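Local coordinates for protein glycoside hydrolase family 61 (PDB 5O2X) that probably cleaves cellulose chains oxidatively as a copper-dependent lytic polysaccharide monooxygenase of Auxiliary Activity family 9, at residues E110-G118 against I219-T230; V132-K143 against T230-A238. One frame throughout, in Å; residues are numbered along the deposited sequence. Where two conformers were deposited one is given.

In the fold
Both contacts bind one continuous length of chain, residues 219-238, to the beta-sandwich core, and they meet at Thr230, which belongs to each. In contact 1 the first half of it runs beside strand 110-121; in contact 2 the second half crosses helix 129-135 and strand 139-143, the outermost strand of the five-stranded sheet. Their centres lie about 17 Å apart, and along the sequence the segments alternate: 110-118, 132-143, 219-230, 230-238. Between them Asp115 OD2 probably accepts a hydrogen bond from Trp140 NE1, and Val117 packs on Trp140 and Ser231. This mannosylated tail, once predicted to be linker, is thus an integral part of the catalytic domain.

Contact 1 of 2, residues E110-G118 against I219-T230; sequences EFFKIDGVG and IPGPTVVSGLPT. With MAN (alpha-D-mannopyranose), chain J; MAN (alpha-D-mannopyranose), chain I; MAN (alpha-D-mannopyranose), chain K; SO4 (sulfate ion), chain V.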
# COMPACT_ATOMS: atom_id res chain seq x y z
N GLU A 110 13.19 -5.05 -1.89
CA GLU A 110 13.02 -5.92 -0.74
C GLU A 110 12.21 -5.14 0.32
O GLU A 110 12.70 -4.20 0.97
CB GLU A 110 14.37 -6.39 -0.23
CG GLU A 110 15.08 -7.28 -1.25
CD GLU A 110 16.46 -7.66 -0.85
OE1 GLU A 110 16.87 -7.38 0.28
OE2 GLU A 110 17.15 -8.25 -1.71
N PHE A 111 10.97 -5.55 0.46
CA PHE A 111 9.97 -4.84 1.23
C PHE A 111 10.00 -5.25 2.69
O PHE A 111 9.95 -6.44 3.03
CB PHE A 111 8.58 -5.14 0.68
CG PHE A 111 8.37 -4.58 -0.69
CD1 PHE A 111 8.06 -3.24 -0.87
CD2 PHE A 111 8.51 -5.38 -1.82
CE1 PHE A 111 7.90 -2.69 -2.14
CE2 PHE A 111 8.38 -4.84 -3.09
CZ PHE A 111 8.05 -3.50 -3.25
N PHE A 112 10.03 -4.25 3.58
CA PHE A 112 9.82 -4.46 5.01
C PHE A 112 8.49 -3.81 5.40
O PHE A 112 8.12 -2.75 4.89
CB PHE A 112 11.00 -3.95 5.86
CG PHE A 112 11.41 -2.51 5.63
CD1 PHE A 112 12.38 -2.19 4.66
CD2 PHE A 112 10.89 -1.49 6.39
CE1 PHE A 112 12.78 -0.91 4.48
CE2 PHE A 112 11.32 -0.19 6.21
CZ PHE A 112 12.26 0.12 5.25
N LYS A 113 7.76 -4.49 6.29
CA LYS A 113 6.41 -4.07 6.64
C LYS A 113 6.44 -3.04 7.75
O LYS A 113 6.99 -3.31 8.85
CB LYS A 113 5.60 -5.30 7.06
CG LYS A 113 4.13 -4.98 7.29
CD LYS A 113 3.32 -6.16 7.78
CE LYS A 113 2.97 -7.15 6.67
NZ LYS A 113 2.47 -8.43 7.27
N ILE A 114 5.84 -1.89 7.50
CA ILE A 114 5.77 -0.83 8.50
C ILE A 114 4.43 -0.70 9.21
O ILE A 114 4.40 -0.09 10.27
CB ILE A 114 6.25 0.54 7.94
CG1 ILE A 114 5.38 1.08 6.83
CG2 ILE A 114 7.72 0.45 7.55
CD1 ILE A 114 5.66 2.54 6.49
N ASP A 115 3.35 -1.28 8.68
CA ASP A 115 2.12 -1.40 9.44
C ASP A 115 1.31 -2.54 8.88
O ASP A 115 1.59 -3.09 7.80
CB ASP A 115 1.31 -0.08 9.56
CG ASP A 115 0.38 0.25 8.42
OD1 ASP A 115 0.57 -0.32 7.33
OD2 ASP A 115 -0.52 1.10 8.63
N GLY A 116 0.29 -2.95 9.64
CA GLY A 116 -0.59 -4.00 9.19
C GLY A 116 -1.68 -4.22 10.19
O GLY A 116 -1.42 -4.50 11.37
N VAL A 117 -2.94 -4.09 9.72
CA VAL A 117 -4.12 -4.32 10.56
C VAL A 117 -5.01 -5.30 9.86
O VAL A 117 -5.24 -5.20 8.63
CB VAL A 117 -4.87 -2.98 10.81
CG1 VAL A 117 -6.14 -3.20 11.64
CG2 VAL A 117 -3.96 -2.00 11.54
N GLY A 118 -5.54 -6.26 10.63
CA GLY A 118 -6.35 -7.30 10.08
C GLY A 118 -7.78 -7.28 10.61
O GLY A 118 -8.54 -6.34 10.34
N ILE A 219 -2.36 -11.96 9.40
CA ILE A 219 -2.14 -11.09 8.26
C ILE A 219 -0.99 -11.68 7.44
O ILE A 219 0.05 -12.01 8.01
CB ILE A 219 -1.78 -9.65 8.69
CG1 ILE A 219 -2.87 -9.04 9.57
CG2 ILE A 219 -1.49 -8.78 7.48
CD1 ILE A 219 -2.47 -7.75 10.18
N PRO A 220 -1.12 -11.80 6.12
CA PRO A 220 -0.07 -12.31 5.28
C PRO A 220 1.17 -11.42 5.27
O PRO A 220 1.11 -10.23 5.56
CB PRO A 220 -0.76 -12.38 3.87
CG PRO A 220 -2.22 -12.46 4.16
CD PRO A 220 -2.39 -11.60 5.38
N GLY A 221 2.27 -12.03 4.87
CA GLY A 221 3.53 -11.32 4.71
C GLY A 221 4.39 -11.35 5.96
O GLY A 221 4.07 -11.99 6.97
N PRO A 222 5.53 -10.65 5.93
CA PRO A 222 6.46 -10.65 7.04
C PRO A 222 5.94 -9.83 8.21
O PRO A 222 4.98 -9.07 8.12
CB PRO A 222 7.74 -10.03 6.41
CG PRO A 222 7.20 -9.12 5.34
CD PRO A 222 6.06 -9.93 4.76
N THR A 223 6.61 -9.97 9.35
CA THR A 223 6.31 -9.20 10.54
C THR A 223 6.44 -7.69 10.33
O THR A 223 7.33 -7.25 9.60
CB THR A 223 7.33 -9.67 11.71
OG1 THR A 223 8.65 -9.66 11.18
CG2 THR A 223 6.99 -11.05 12.23
N VAL A 224 5.61 -6.92 11.01
CA VAL A 224 5.87 -5.51 11.16
C VAL A 224 7.21 -5.34 11.92
O VAL A 224 7.46 -6.03 12.90
CB VAL A 224 4.73 -4.80 11.94
CG1 VAL A 224 5.07 -3.32 12.16
CG2 VAL A 224 3.42 -4.93 11.17
N VAL A 225 8.03 -4.44 11.42
CA VAL A 225 9.36 -4.20 12.03
C VAL A 225 9.18 -3.94 13.53
O VAL A 225 8.30 -3.20 13.97
CB VAL A 225 9.99 -2.96 11.37
CG1 VAL A 225 11.31 -2.64 12.01
CG2 VAL A 225 10.19 -3.17 9.87
N SER A 226 10.07 -4.57 14.32
CA SER A 226 10.01 -4.38 15.75
C SER A 226 10.15 -2.90 16.12
O SER A 226 10.95 -2.17 15.59
CB SER A 226 11.11 -5.14 16.45
OG SER A 226 10.98 -4.87 17.82
N GLY A 227 9.35 -2.49 17.10
CA GLY A 227 9.37 -1.14 17.63
C GLY A 227 8.37 -0.21 16.98
O GLY A 227 8.20 0.91 17.45
N LEU A 228 7.72 -0.65 15.90
CA LEU A 228 6.69 0.16 15.25
C LEU A 228 5.31 -0.29 15.74
O LEU A 228 5.07 -1.49 15.86
CB LEU A 228 6.76 -0.02 13.74
CG LEU A 228 8.08 0.28 13.08
CD1 LEU A 228 7.92 0.13 11.57
CD2 LEU A 228 8.64 1.63 13.50
N PRO A 229 4.41 0.64 15.96
CA PRO A 229 3.03 0.24 16.23
C PRO A 229 2.45 -0.43 14.98
O PRO A 229 2.75 0.02 13.87
CB PRO A 229 2.35 1.58 16.56
CG PRO A 229 3.11 2.57 15.78
CD PRO A 229 4.53 2.09 15.79
N THR A 230 1.59 -1.40 15.13
CA THR A 230 1.05 -2.03 13.92
C THR A 230 0.06 -1.14 13.19
O THR A 230 -0.22 -1.39 12.01
CB THR A 230 0.47 -3.42 14.17
OG1 THR A 230 -0.65 -3.24 15.05
CG2 THR A 230 1.50 -4.37 14.78
C1 MAN J . 9.48 -8.60 11.62
C2 MAN J . 10.64 -8.54 10.66
C3 MAN J . 11.50 -9.78 10.76
C4 MAN J . 11.89 -10.04 12.20
C5 MAN J . 10.67 -10.06 13.06
C6 MAN J . 11.12 -10.21 14.51
O2 MAN J . 11.42 -7.38 10.99
O3 MAN J . 12.67 -9.67 9.92
O4 MAN J . 12.61 -11.29 12.18
O5 MAN J . 9.89 -8.88 12.95
O6 MAN J . 11.64 -8.96 15.00
C1 MAN I . -1.80 -3.99 14.72
C2 MAN I . -2.86 -3.19 15.47
C3 MAN I . -2.65 -3.27 17.00
C4 MAN I . -2.58 -4.78 17.35
C5 MAN I . -1.43 -5.46 16.62
C6 MAN I . -1.26 -6.95 16.96
O2 MAN I . -4.13 -3.74 15.06
O3 MAN I . -3.70 -2.65 17.72
O4 MAN I . -2.35 -4.92 18.76
O5 MAN I . -1.68 -5.30 15.21
O6 MAN I . -2.26 -7.77 16.33
C1 MAN K . 11.75 -5.61 18.72
C2 MAN K . 11.18 -5.34 20.10
C3 MAN K . 11.35 -3.85 20.38
C4 MAN K . 12.80 -3.42 20.24
C5 MAN K . 13.40 -3.95 18.92
C6 MAN K . 14.90 -3.83 18.76
O2 MAN K . 11.79 -6.22 21.06
O3 MAN K . 10.92 -3.59 21.72
O4 MAN K . 12.82 -1.99 20.31
O5 MAN K . 13.12 -5.30 18.62
O6 MAN K . 15.60 -4.63 19.69
S SO4 V . 8.71 -13.05 9.05
O1 SO4 V . 8.51 -13.70 7.71
O2 SO4 V . 7.40 -13.00 9.74
O3 SO4 V . 9.17 -11.71 8.77
O4 SO4 V . 9.62 -13.82 9.99
O HOH W 1 9.10 -6.64 7.58
O HOH W 2 3.66 1.80 12.03
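Lys113 carries the polar half of this contact, reaching from strand 110-117 to two carbonyls of the loop 219-230. Its CG stands anti to the backbone N (chi1 -173°), and a bend at chi3 brings the ammonium to Pro222 O at 2.7 Å and to Pro220 O at 2.8 Å from NZ, with NZ standing off both carbonyl planes, farther from that of Pro220. With an alanine in its place, the two carbonyls would probably lose their charged donor and the chain from Pro220 to Pro222 would be freer to shift.

Two backbone bonds join the chains directly. Val225 N donates to Lys113 O (3.0 Å), and Gly116 N, farther along the strand, donates to Thr230 O (2.9 Å). Two waters fill in: one links Lys113 N with Thr223 O, the other joins the carbonyls of Ile114 and Pro229.

Apolar groups pack around these bonds. Val224 crosses the lysine chain at about a right angle, its CG2 3.6 Å from Lys113 CD. Val225 CG2 comes obliquely to the Phe112 ring, meeting CD2 at 3.9 Å, while Leu228 CD1 rests against Ile114 CB at 4.0 Å. At the other end Ile219 lays CD1 on the backbone from Gly116 to Gly118, where the two glycines leave it room.

O-linked mannoses on Thr223, Ser226 and Thr230 decorate the loop, and a sulfate, probably from the crystallisation liquor, accepts a bond from Thr223 N. With main-chain bonds, a buried lysine and apolar packing all engaged, the loop is bound as part of the folded domain, unlike a flexible linker.

Contact 2 of 2, residues V132-K143 against T230-A238; sequences VLISNNNTWVVK and TSVAQGSSA. With MAN (alpha-D-mannopyranose), chain L; MAN (alpha-D-mannopyranose), chain M; MAN (alpha-D-mannopyranose), chain I; NAG (2-acetamido-2-deoxy-beta-D-glucopyranose), chain C.
Gln234 lays its side chain against strand 139-143 and its tip pairs with the backbone of Val141. Its CB sits 3.9 Å from Val132 CG1, at the helix 129-135. From there CG, anti to the carbonyl carbon (chi1 -60°), passes 3.6 Å from O6 of the mannose on Ser231, and a bend at chi2 turns the amide over the Trp140 indole. Amide and indole lie nearly flat on each other, tilted by 20°, with OE1 above one face, toward the rim, 3.3 Å from Trp140 CE3; the indole NE1 goes to Asp115.

OE1 takes Val141 N on a lone pair at 2.9 Å and probably a water that also lies by Thr139 O. NE2 donates in its own plane to Val141 O (2.9 Å, 173° at the hydrogen) and reaches back to Val232 O, so the amide is fixed in its rotation.

Apolar and sugar contacts flank it: Val141 CG1 meets Val232 CG2 at 4.0 Å, and Thr139 CG2 lies 3.6 Å from C1 of the mannose on Ser236. Asn137 ND2, which carries the N-linked GlcNAc, also donates a hydrogen bond to O2 of that mannose. Here a side-chain amide imitates a neighbouring strand, satisfying the N-H and C=O of one residue on an edge strand of the beta-sandwich.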
# COMPACT_ATOMS: atom_id res chain seq x y z
N VAL A 132 -12.45 0.45 9.00
CA VAL A 132 -11.89 1.69 9.53
C VAL A 132 -11.64 2.67 8.37
O VAL A 132 -11.99 3.85 8.44
CB VAL A 132 -10.61 1.41 10.32
CG1 VAL A 132 -10.01 2.70 10.85
CG2 VAL A 132 -10.90 0.45 11.47
N LEU A 133 -11.04 2.15 7.29
CA LEU A 133 -10.83 2.96 6.10
C LEU A 133 -12.16 3.53 5.61
O LEU A 133 -12.26 4.73 5.28
CB LEU A 133 -10.14 2.10 5.02
CG LEU A 133 -9.97 2.74 3.65
CD1 LEU A 133 -8.66 2.29 3.03
CD2 LEU A 133 -11.11 2.39 2.73
N ILE A 134 -13.20 2.71 5.54
CA ILE A 134 -14.52 3.17 5.04
C ILE A 134 -15.04 4.28 5.97
O ILE A 134 -15.54 5.31 5.50
CB ILE A 134 -15.49 2.01 4.97
CG1 ILE A 134 -15.06 1.05 3.84
CG2 ILE A 134 -16.92 2.48 4.76
CD1 ILE A 134 -15.67 -0.35 3.94
N SER A 135 -14.93 4.08 7.29
CA SER A 135 -15.44 5.06 8.23
C SER A 135 -14.75 6.41 8.09
O SER A 135 -15.38 7.44 8.26
CB SER A 135 -15.23 4.50 9.64
OG SER A 135 -15.68 5.46 10.58
N ASN A 136 -13.46 6.40 7.79
CA ASN A 136 -12.67 7.63 7.67
C ASN A 136 -12.63 8.15 6.24
O ASN A 136 -11.60 8.56 5.72
CB ASN A 136 -11.26 7.37 8.23
CG ASN A 136 -11.28 7.14 9.73
OD1 ASN A 136 -10.62 6.17 10.23
ND2 ASN A 136 -11.96 7.94 10.43
N ASN A 137 -13.81 8.16 5.60
CA ASN A 137 -13.96 8.66 4.24
C ASN A 137 -12.93 8.05 3.29
O ASN A 137 -12.38 8.75 2.42
CB ASN A 137 -13.97 10.19 4.12
CG ASN A 137 -14.51 10.62 2.77
OD1 ASN A 137 -15.49 10.04 2.28
ND2 ASN A 137 -13.90 11.62 2.17
N ASN A 138 -12.74 6.73 3.39
CA ASN A 138 -11.93 6.01 2.44
C ASN A 138 -10.44 6.34 2.51
O ASN A 138 -9.74 6.35 1.51
CB ASN A 138 -12.45 6.17 0.98
CG ASN A 138 -13.23 5.00 0.48
OD1 ASN A 138 -13.97 4.33 1.23
ND2 ASN A 138 -13.06 4.72 -0.81
N THR A 139 -9.96 6.56 3.75
CA THR A 139 -8.56 6.88 3.95
C THR A 139 -7.91 5.90 4.89
O THR A 139 -8.55 5.24 5.72
CB THR A 139 -8.35 8.32 4.45
OG1 THR A 139 -8.85 8.48 5.79
CG2 THR A 139 -8.97 9.33 3.52
N TRP A 140 -6.57 5.85 4.78
CA TRP A 140 -5.70 5.11 5.71
C TRP A 140 -4.51 5.99 5.97
O TRP A 140 -4.00 6.64 5.04
CB TRP A 140 -5.26 3.78 5.11
CG TRP A 140 -4.55 2.90 6.09
CD1 TRP A 140 -3.19 2.67 6.20
CD2 TRP A 140 -5.15 2.18 7.16
NE1 TRP A 140 -2.94 1.84 7.25
CE2 TRP A 140 -4.11 1.52 7.87
CE3 TRP A 140 -6.47 2.01 7.59
CZ2 TRP A 140 -4.36 0.70 8.98
CZ3 TRP A 140 -6.71 1.19 8.67
CH2 TRP A 140 -5.67 0.57 9.37
N VAL A 141 -4.01 5.99 7.22
CA VAL A 141 -2.84 6.77 7.62
C VAL A 141 -1.72 5.84 8.03
O VAL A 141 -1.93 4.95 8.85
CB VAL A 141 -3.19 7.71 8.79
CG1 VAL A 141 -1.96 8.49 9.26
CG2 VAL A 141 -4.28 8.68 8.34
N VAL A 142 -0.52 6.07 7.47
CA VAL A 142 0.71 5.35 7.90
C VAL A 142 1.72 6.40 8.33
O VAL A 142 1.78 7.48 7.78
CB VAL A 142 1.23 4.42 6.76
CG1 VAL A 142 1.88 5.21 5.64
CG2 VAL A 142 2.17 3.34 7.30
N LYS A 143 2.56 6.01 9.29
CA LYS A 143 3.65 6.85 9.74
C LYS A 143 4.99 6.33 9.25
O LYS A 143 5.30 5.14 9.44
CB LYS A 143 3.62 6.96 11.26
CG LYS A 143 4.80 7.75 11.81
CD LYS A 143 4.67 8.01 13.30
CE LYS A 143 6.02 8.30 13.96
NZ LYS A 143 5.93 8.42 15.45
N THR A 230 1.59 -1.40 15.13
CA THR A 230 1.05 -2.03 13.92
C THR A 230 0.06 -1.14 13.19
O THR A 230 -0.22 -1.39 12.01
CB THR A 230 0.47 -3.42 14.17
OG1 THR A 230 -0.65 -3.24 15.05
CG2 THR A 230 1.50 -4.37 14.78
N SER A 231 -0.43 -0.10 13.86
CA SER A 231 -1.06 1.02 13.18
C SER A 231 -0.91 2.24 14.06
O SER A 231 -0.86 2.10 15.30
CB SER A 231 -2.54 0.75 12.87
OG SER A 231 -3.31 0.50 14.06
N VAL A 232 -0.87 3.39 13.43
CA VAL A 232 -1.00 4.65 14.17
C VAL A 232 -2.46 5.10 14.14
O VAL A 232 -3.29 4.55 13.40
CB VAL A 232 -0.08 5.75 13.63
CG1 VAL A 232 1.38 5.36 13.81
CG2 VAL A 232 -0.39 6.14 12.16
N ALA A 233 -2.80 6.05 14.99
CA ALA A 233 -4.19 6.44 15.13
C ALA A 233 -4.75 6.90 13.76
O ALA A 233 -4.21 7.80 13.11
CB ALA A 233 -4.36 7.54 16.15
N GLN A 234 -5.85 6.27 13.37
CA GLN A 234 -6.52 6.58 12.10
C GLN A 234 -7.45 7.78 12.25
O GLN A 234 -7.97 8.05 13.32
CB GLN A 234 -7.32 5.38 11.62
CG GLN A 234 -6.43 4.16 11.38
CD GLN A 234 -5.42 4.43 10.29
OE1 GLN A 234 -5.79 4.82 9.16
NE2 GLN A 234 -4.15 4.32 10.61
N GLY A 235 -7.68 8.46 11.15
CA GLY A 235 -8.55 9.62 11.08
C GLY A 235 -8.14 10.48 9.91
O GLY A 235 -6.97 10.75 9.70
N SER A 236 -9.13 10.90 9.12
CA SER A 236 -8.85 11.68 7.92
C SER A 236 -8.52 13.11 8.29
O SER A 236 -9.02 13.65 9.27
CB SER A 236 -10.08 11.64 7.05
OG SER A 236 -9.76 12.35 5.84
N SER A 237 -7.68 13.74 7.49
CA SER A 237 -7.46 15.18 7.61
C SER A 237 -7.33 15.75 6.21
O SER A 237 -6.98 15.06 5.26
CB SER A 237 -6.24 15.50 8.46
OG SER A 237 -5.09 15.20 7.74
N ALA A 238 -7.66 17.03 6.12
CA ALA A 238 -7.65 17.74 4.86
C ALA A 238 -6.24 18.19 4.50
O ALA A 238 -5.43 18.47 5.38
CB ALA A 238 -8.57 18.96 4.94
C1 MAN L . -4.08 1.61 14.48
C2 MAN L . -4.32 1.48 15.98
C3 MAN L . -5.20 0.29 16.31
C4 MAN L . -6.51 0.37 15.54
C5 MAN L . -6.20 0.51 14.05
C6 MAN L . -7.45 0.75 13.23
O2 MAN L . -4.89 2.70 16.46
O3 MAN L . -5.45 0.21 17.73
O4 MAN L . -7.30 -0.80 15.69
O5 MAN L . -5.34 1.63 13.81
O6 MAN L . -8.16 1.92 13.66
C1 MAN M . -10.76 12.18 4.84
C2 MAN M . -10.26 12.90 3.62
C3 MAN M . -10.23 14.40 3.84
C4 MAN M . -11.55 14.92 4.35
C5 MAN M . -12.02 14.09 5.54
C6 MAN M . -13.42 14.44 5.98
O2 MAN M . -11.15 12.58 2.55
O3 MAN M . -9.89 15.08 2.62
O4 MAN M . -11.38 16.28 4.76
O5 MAN M . -12.01 12.69 5.26
O6 MAN M . -13.76 13.77 7.19
C1 MAN I . -1.80 -3.99 14.72
C2 MAN I . -2.86 -3.19 15.47
C3 MAN I . -2.65 -3.27 17.00
C4 MAN I . -2.58 -4.78 17.35
C5 MAN I . -1.43 -5.46 16.62
C6 MAN I . -1.26 -6.95 16.96
O2 MAN I . -4.13 -3.74 15.06
O3 MAN I . -3.70 -2.65 17.72
O4 MAN I . -2.35 -4.92 18.76
O5 MAN I . -1.68 -5.30 15.21
O6 MAN I . -2.26 -7.77 16.33
C1 NAG C . -14.28 12.09 0.83
C2 NAG C . -14.37 13.58 0.72
C3 NAG C . -14.81 13.92 -0.70
C4 NAG C . -13.89 13.33 -1.73
C5 NAG C . -13.65 11.85 -1.46
C6 NAG C . -12.51 11.30 -2.27
C7 NAG C . -15.09 15.26 2.33
C8 NAG C . -16.15 15.68 3.30
N2 NAG C . -15.30 14.11 1.69
O3 NAG C . -14.91 15.34 -0.91
O4 NAG C . -14.42 13.48 -3.06
O5 NAG C . -13.27 11.65 -0.07
O6 NAG C . -11.32 12.04 -2.08
O7 NAG C . -14.06 15.92 2.16
O HOH W 3 -8.47 4.94 8.45
O HOH W 4 -7.81 7.74 8.38
O HOH W 5 -0.80 2.99 10.51